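Local coordinates for phosphotransferase system, mannose/fructose/N-acetylgalactosamine-specific component IIB (Thermoanaerobacter tengcongensis, PDB 3LFJ), which probably acts as the IIB component of a sugar phosphotransferase system, passing a phosphoryl group from a phosphohistidine protein to an incoming sugar, at residues 135-148 with 173-185. Numbering follows the deposited sequence.
Sequences KGISQSVSLSEDEV and IHLTTVVEKYFPE
The beta-hairpin of strands 135-136 and 142-143, with the start of helix 145-158, packs against the C-terminal helix 175-182 and Phe183 just beyond it, largely through the Tyr182 and Phe183 rings, and no hydrogen bond crosses between them. Phe183, directly after the helix, is sandwiched: Lys135 CD lies over one face, 4.2 Å from the ring centroid, and Val148 CG2 over the opposite face at 3.8 Å, both CH-pi contacts set toward the rim. At the ring edge, CZ comes within 3.3 Å of Leu143 O, a carbonyl that also accepts the hairpin bond from Lys135 N. Replacing Phe183 with an alanine is likely to leave Lys135 CD and Val148 CG2 without the ring between them and open a gap beside the hairpin. Tyr182 offers a ring face to Ile137 CG2, 4.0 Å from its centroid. With CG1 beside the backbone N (chi1 -60°), Ile137 turns CD1 roughly at right angles to CG2, onto Val178 CG1 at 3.9 Å. Val148 CG1 meets Val179 CG2 at 3.7 Å. Ser144 and Glu147 close a capping box at the start of helix 145-158. This is mainly apolar packing of a C-terminal helix on a hairpin, beside the antiparallel edge strand 173-174 of an otherwise parallel sheet in an alpha/beta fold.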
loop_
_atom_site.group_PDB
_atom_site.type_symbol
_atom_site.label_atom_id
_atom_site.label_comp_id
_atom_site.label_asym_id
_atom_site.label_seq_id
_atom_site.Cartn_x
_atom_site.Cartn_y
_atom_site.Cartn_z
ATOM N N LYS A 135 -4.921 -17.857 5.004
ATOM C CA LYS A 135 -5.764 -18.005 6.181
ATOM C C LYS A 135 -6.603 -16.747 6.324
ATOM O O LYS A 135 -6.076 -15.641 6.222
ATOM C CB LYS A 135 -4.899 -18.200 7.425
ATOM C CG LYS A 135 -5.677 -18.193 8.727
ATOM C CD LYS A 135 -4.773 -18.455 9.919
ATOM C CE LYS A 135 -4.352 -19.916 9.991
ATOM N NZ LYS A 135 -3.348 -20.277 8.953
ATOM N N GLY A 136 -7.898 -16.917 6.568
ATOM C CA GLY A 136 -8.797 -15.797 6.790
ATOM C C GLY A 136 -8.479 -15.081 8.088
ATOM O O GLY A 136 -8.271 -15.722 9.117
ATOM N N ILE A 137 -8.420 -13.749 8.047
ATOM C CA ILE A 137 -8.163 -12.974 9.250
ATOM C C ILE A 137 -9.333 -12.036 9.508
ATOM O O ILE A 137 -9.899 -12.016 10.605
ATOM C CB ILE A 137 -6.827 -12.196 9.143
ATOM C CG1 ILE A 137 -5.661 -13.174 8.955
ATOM C CG2 ILE A 137 -6.602 -11.360 10.388
ATOM C CD1 ILE A 137 -4.378 -12.504 8.511
ATOM N N SER A 138 -9.714 -11.288 8.479
ATOM C CA SER A 138 -10.851 -10.386 8.549
ATOM C C SER A 138 -11.641 -10.452 7.251
ATOM O O SER A 138 -11.224 -11.114 6.298
ATOM C CB SER A 138 -10.352 -8.960 8.804
ATOM O OG SER A 138 -9.656 -8.489 7.660
ATOM N N GLN A 139 -12.778 -9.762 7.203
ATOM C CA GLN A 139 -13.576 -9.690 5.990
ATOM C C GLN A 139 -12.745 -9.150 4.824
ATOM O O GLN A 139 -12.965 -9.535 3.674
ATOM C CB GLN A 139 -14.811 -8.810 6.209
ATOM C CG GLN A 139 -15.940 -9.016 5.209
ATOM C CD GLN A 139 -15.628 -8.458 3.833
ATOM N N SER A 140 -11.776 -8.281 5.119
ATOM C CA SER A 140 -11.005 -7.686 4.032
ATOM C C SER A 140 -9.645 -8.327 3.810
ATOM O O SER A 140 -9.071 -8.171 2.740
ATOM C CB SER A 140 -10.838 -6.166 4.211
ATOM O OG SER A 140 -10.127 -5.856 5.383
ATOM N N VAL A 141 -9.113 -9.022 4.808
ATOM C CA VAL A 141 -7.749 -9.539 4.684
ATOM C C VAL A 141 -7.588 -11.015 5.051
ATOM O O VAL A 141 -8.011 -11.446 6.128
ATOM C CB VAL A 141 -6.754 -8.720 5.539
ATOM C CG1 VAL A 141 -5.352 -9.360 5.527
ATOM C CG2 VAL A 141 -6.676 -7.281 5.030
ATOM N N SER A 142 -6.986 -11.771 4.136
ATOM C CA SER A 142 -6.488 -13.122 4.397
ATOM C C SER A 142 -5.008 -13.147 4.018
ATOM O O SER A 142 -4.590 -12.441 3.095
ATOM C CB SER A 142 -7.232 -14.140 3.527
ATOM O OG SER A 142 -8.611 -14.193 3.860
ATOM N N LEU A 143 -4.202 -13.956 4.706
ATOM C CA LEU A 143 -2.761 -13.983 4.431
ATOM C C LEU A 143 -2.207 -15.401 4.509
ATOM O O LEU A 143 -2.630 -16.183 5.361
ATOM C CB LEU A 143 -1.995 -13.106 5.430
ATOM C CG LEU A 143 -2.230 -11.589 5.394
ATOM C CD1 LEU A 143 -1.630 -10.920 6.619
ATOM C CD2 LEU A 143 -1.642 -10.987 4.126
ATOM N N SER A 144 -1.257 -15.729 3.641
ATOM C CA SER A 144 -0.572 -17.020 3.762
ATOM C C SER A 144 0.527 -16.900 4.798
ATOM O O SER A 144 0.962 -15.806 5.169
ATOM C CB SER A 144 0.050 -17.441 2.438
ATOM O OG SER A 144 1.157 -16.603 2.137
ATOM N N GLU A 145 1.003 -18.046 5.253
ATOM C CA GLU A 145 2.136 -18.066 6.147
ATOM C C GLU A 145 3.348 -17.377 5.498
ATOM O O GLU A 145 4.047 -16.608 6.148
ATOM C CB GLU A 145 2.456 -19.515 6.510
ATOM C CG GLU A 145 3.435 -19.673 7.638
ATOM C CD GLU A 145 3.707 -21.146 7.934
ATOM O OE1 GLU A 145 3.337 -21.611 9.031
ATOM O OE2 GLU A 145 4.263 -21.834 7.054
ATOM N N ASP A 146 3.586 -17.632 4.213
ATOM C CA ASP A 146 4.699 -16.985 3.518
ATOM C C ASP A 146 4.541 -15.468 3.493
ATOM O O ASP A 146 5.504 -14.723 3.634
ATOM C CB ASP A 146 4.848 -17.515 2.094
ATOM C CG ASP A 146 5.549 -18.856 2.044
ATOM O OD1 ASP A 146 6.066 -19.294 3.098
ATOM O OD2 ASP A 146 5.581 -19.470 0.954
ATOM N N GLU A 147 3.309 -15.005 3.314
ATOM C CA GLU A 147 3.070 -13.570 3.271
ATOM C C GLU A 147 3.348 -12.924 4.621
ATOM O O GLU A 147 3.911 -11.830 4.691
ATOM C CB GLU A 147 1.646 -13.275 2.773
ATOM C CG GLU A 147 1.556 -13.378 1.256
ATOM C CD GLU A 147 0.157 -13.642 0.712
ATOM O OE1 GLU A 147 -0.815 -13.787 1.486
ATOM O OE2 GLU A 147 0.050 -13.716 -0.529
ATOM N N VAL A 148 2.934 -13.593 5.693
ATOM C CA VAL A 148 3.192 -13.073 7.025
ATOM C C VAL A 148 4.699 -13.043 7.296
ATOM O O VAL A 148 5.197 -12.080 7.875
ATOM C CB VAL A 148 2.455 -13.869 8.107
ATOM C CG1 VAL A 148 2.797 -13.312 9.469
ATOM C CG2 VAL A 148 0.946 -13.790 7.866
ATOM N N ILE A 173 -5.525 -4.160 13.513
ATOM C CA ILE A 173 -4.827 -5.314 14.087
ATOM C C ILE A 173 -3.339 -5.257 13.741
ATOM O O ILE A 173 -2.969 -5.369 12.572
ATOM C CB ILE A 173 -5.402 -6.641 13.557
ATOM C CG1 ILE A 173 -6.908 -6.719 13.818
ATOM C CG2 ILE A 173 -4.674 -7.827 14.202
ATOM C CD1 ILE A 173 -7.588 -7.929 13.178
ATOM N N HIS A 174 -2.472 -5.078 14.733
ATOM C CA HIS A 174 -1.041 -5.040 14.445
ATOM C C HIS A 174 -0.501 -6.392 13.996
ATOM O O HIS A 174 -1.065 -7.437 14.313
ATOM C CB HIS A 174 -0.244 -4.510 15.638
ATOM C CG HIS A 174 -0.745 -3.193 16.139
ATOM N ND1 HIS A 174 -0.184 -1.992 15.761
ATOM C CD2 HIS A 174 -1.785 -2.887 16.949
ATOM C CE1 HIS A 174 -0.847 -1.003 16.332
ATOM N NE2 HIS A 174 -1.821 -1.519 17.062
ATOM N N LEU A 175 0.586 -6.354 13.229
ATOM C CA LEU A 175 1.209 -7.559 12.710
ATOM C C LEU A 175 1.519 -8.562 13.828
ATOM O O LEU A 175 1.284 -9.759 13.674
ATOM C CB LEU A 175 2.487 -7.206 11.942
ATOM C CG LEU A 175 3.266 -8.367 11.326
ATOM C CD1 LEU A 175 2.375 -9.213 10.415
ATOM C CD2 LEU A 175 4.511 -7.843 10.585
ATOM N N THR A 176 2.048 -8.077 14.945
ATOM C CA THR A 176 2.416 -8.985 16.032
ATOM C C THR A 176 1.206 -9.765 16.543
ATOM O O THR A 176 1.314 -10.950 16.878
ATOM C CB THR A 176 3.073 -8.229 17.194
ATOM O OG1 THR A 176 2.205 -7.174 17.623
ATOM C CG2 THR A 176 4.390 -7.636 16.748
ATOM N N THR A 177 0.052 -9.101 16.578
ATOM C CA THR A 177 -1.198 -9.728 17.007
ATOM C C THR A 177 -1.667 -10.760 15.995
ATOM O O THR A 177 -2.224 -11.800 16.360
ATOM C CB THR A 177 -2.306 -8.679 17.205
ATOM O OG1 THR A 177 -1.892 -7.731 18.192
ATOM C CG2 THR A 177 -3.605 -9.339 17.645
ATOM N N VAL A 178 -1.447 -10.463 14.716
ATOM C CA VAL A 178 -1.786 -11.397 13.654
ATOM C C VAL A 178 -1.030 -12.708 13.835
ATOM O O VAL A 178 -1.606 -13.799 13.728
ATOM C CB VAL A 178 -1.456 -10.798 12.255
ATOM C CG1 VAL A 178 -1.529 -11.871 11.169
ATOM C CG2 VAL A 178 -2.402 -9.651 11.938
ATOM N N VAL A 179 0.267 -12.599 14.089
ATOM C CA VAL A 179 1.092 -13.786 14.252
ATOM C C VAL A 179 0.642 -14.583 15.475
ATOM O O VAL A 179 0.441 -15.793 15.402
ATOM C CB VAL A 179 2.566 -13.435 14.418
ATOM C CG1 VAL A 179 3.350 -14.673 14.845
ATOM C CG2 VAL A 179 3.132 -12.839 13.126
ATOM N N GLU A 180 0.471 -13.892 16.595
ATOM C CA GLU A 180 0.080 -14.552 17.843
ATOM C C GLU A 180 -1.237 -15.313 17.746
ATOM O O GLU A 180 -1.342 -16.437 18.240
ATOM C CB GLU A 180 0.013 -13.539 18.984
ATOM C CG GLU A 180 1.373 -13.050 19.444
ATOM C CD GLU A 180 1.269 -11.942 20.475
ATOM O OE1 GLU A 180 0.178 -11.339 20.593
ATOM O OE2 GLU A 180 2.281 -11.671 21.161
ATOM N N LYS A 181 -2.239 -14.711 17.115
ATOM C CA LYS A 181 -3.568 -15.311 17.048
ATOM C C LYS A 181 -3.795 -16.257 15.873
ATOM O O LYS A 181 -4.519 -17.247 16.004
ATOM C CB LYS A 181 -4.653 -14.230 17.025
ATOM C CG LYS A 181 -4.732 -13.388 18.275
ATOM C CD LYS A 181 -6.026 -12.596 18.293
ATOM C CE LYS A 181 -6.207 -11.849 19.608
ATOM N NZ LYS A 181 -7.582 -11.279 19.712
ATOM N N TYR A 182 -3.203 -15.946 14.722
ATOM C CA TYR A 182 -3.538 -16.657 13.488
ATOM C C TYR A 182 -2.424 -17.539 12.939
ATOM O O TYR A 182 -2.684 -18.436 12.131
ATOM C CB TYR A 182 -3.996 -15.666 12.419
ATOM C CG TYR A 182 -5.253 -14.924 12.798
ATOM C CD1 TYR A 182 -6.504 -15.454 12.525
ATOM C CD2 TYR A 182 -5.189 -13.692 13.440
ATOM C CE1 TYR A 182 -7.654 -14.781 12.874
ATOM C CE2 TYR A 182 -6.327 -13.017 13.794
ATOM C CZ TYR A 182 -7.561 -13.566 13.514
ATOM O OH TYR A 182 -8.708 -12.890 13.863
ATOM N N PHE A 183 -1.191 -17.281 13.365
ATOM C CA PHE A 183 -0.038 -18.058 12.910
ATOM C C PHE A 183 0.944 -18.356 14.039
ATOM O O PHE A 183 2.141 -18.098 13.903
ATOM C CB PHE A 183 0.698 -17.314 11.798
ATOM C CG PHE A 183 -0.180 -16.932 10.649
ATOM C CD1 PHE A 183 -0.262 -17.738 9.520
ATOM C CD2 PHE A 183 -0.939 -15.774 10.702
ATOM C CE1 PHE A 183 -1.075 -17.386 8.466
ATOM C CE2 PHE A 183 -1.760 -15.421 9.648
ATOM C CZ PHE A 183 -1.821 -16.226 8.528
ATOM N N PRO A 184 0.439 -18.903 15.158
ATOM C CA PRO A 184 1.253 -19.158 16.352
ATOM C C PRO A 184 2.549 -19.894 16.015
ATOM O O PRO A 184 2.531 -21.105 15.782
ATOM C CB PRO A 184 0.333 -20.040 17.214
ATOM C CG PRO A 184 -0.726 -20.551 16.254
ATOM C CD PRO A 184 -0.937 -19.386 15.343
ATOM N N GLU A 185 3.658 -19.156 15.992
ATOM C CA GLU A 185 4.952 -19.694 15.582
ATOM C C GLU A 185 5.985 -18.577 15.507
ATOM O O GLU A 185 5.920 -17.717 14.626
ATOM C CB GLU A 185 4.842 -20.389 14.220
#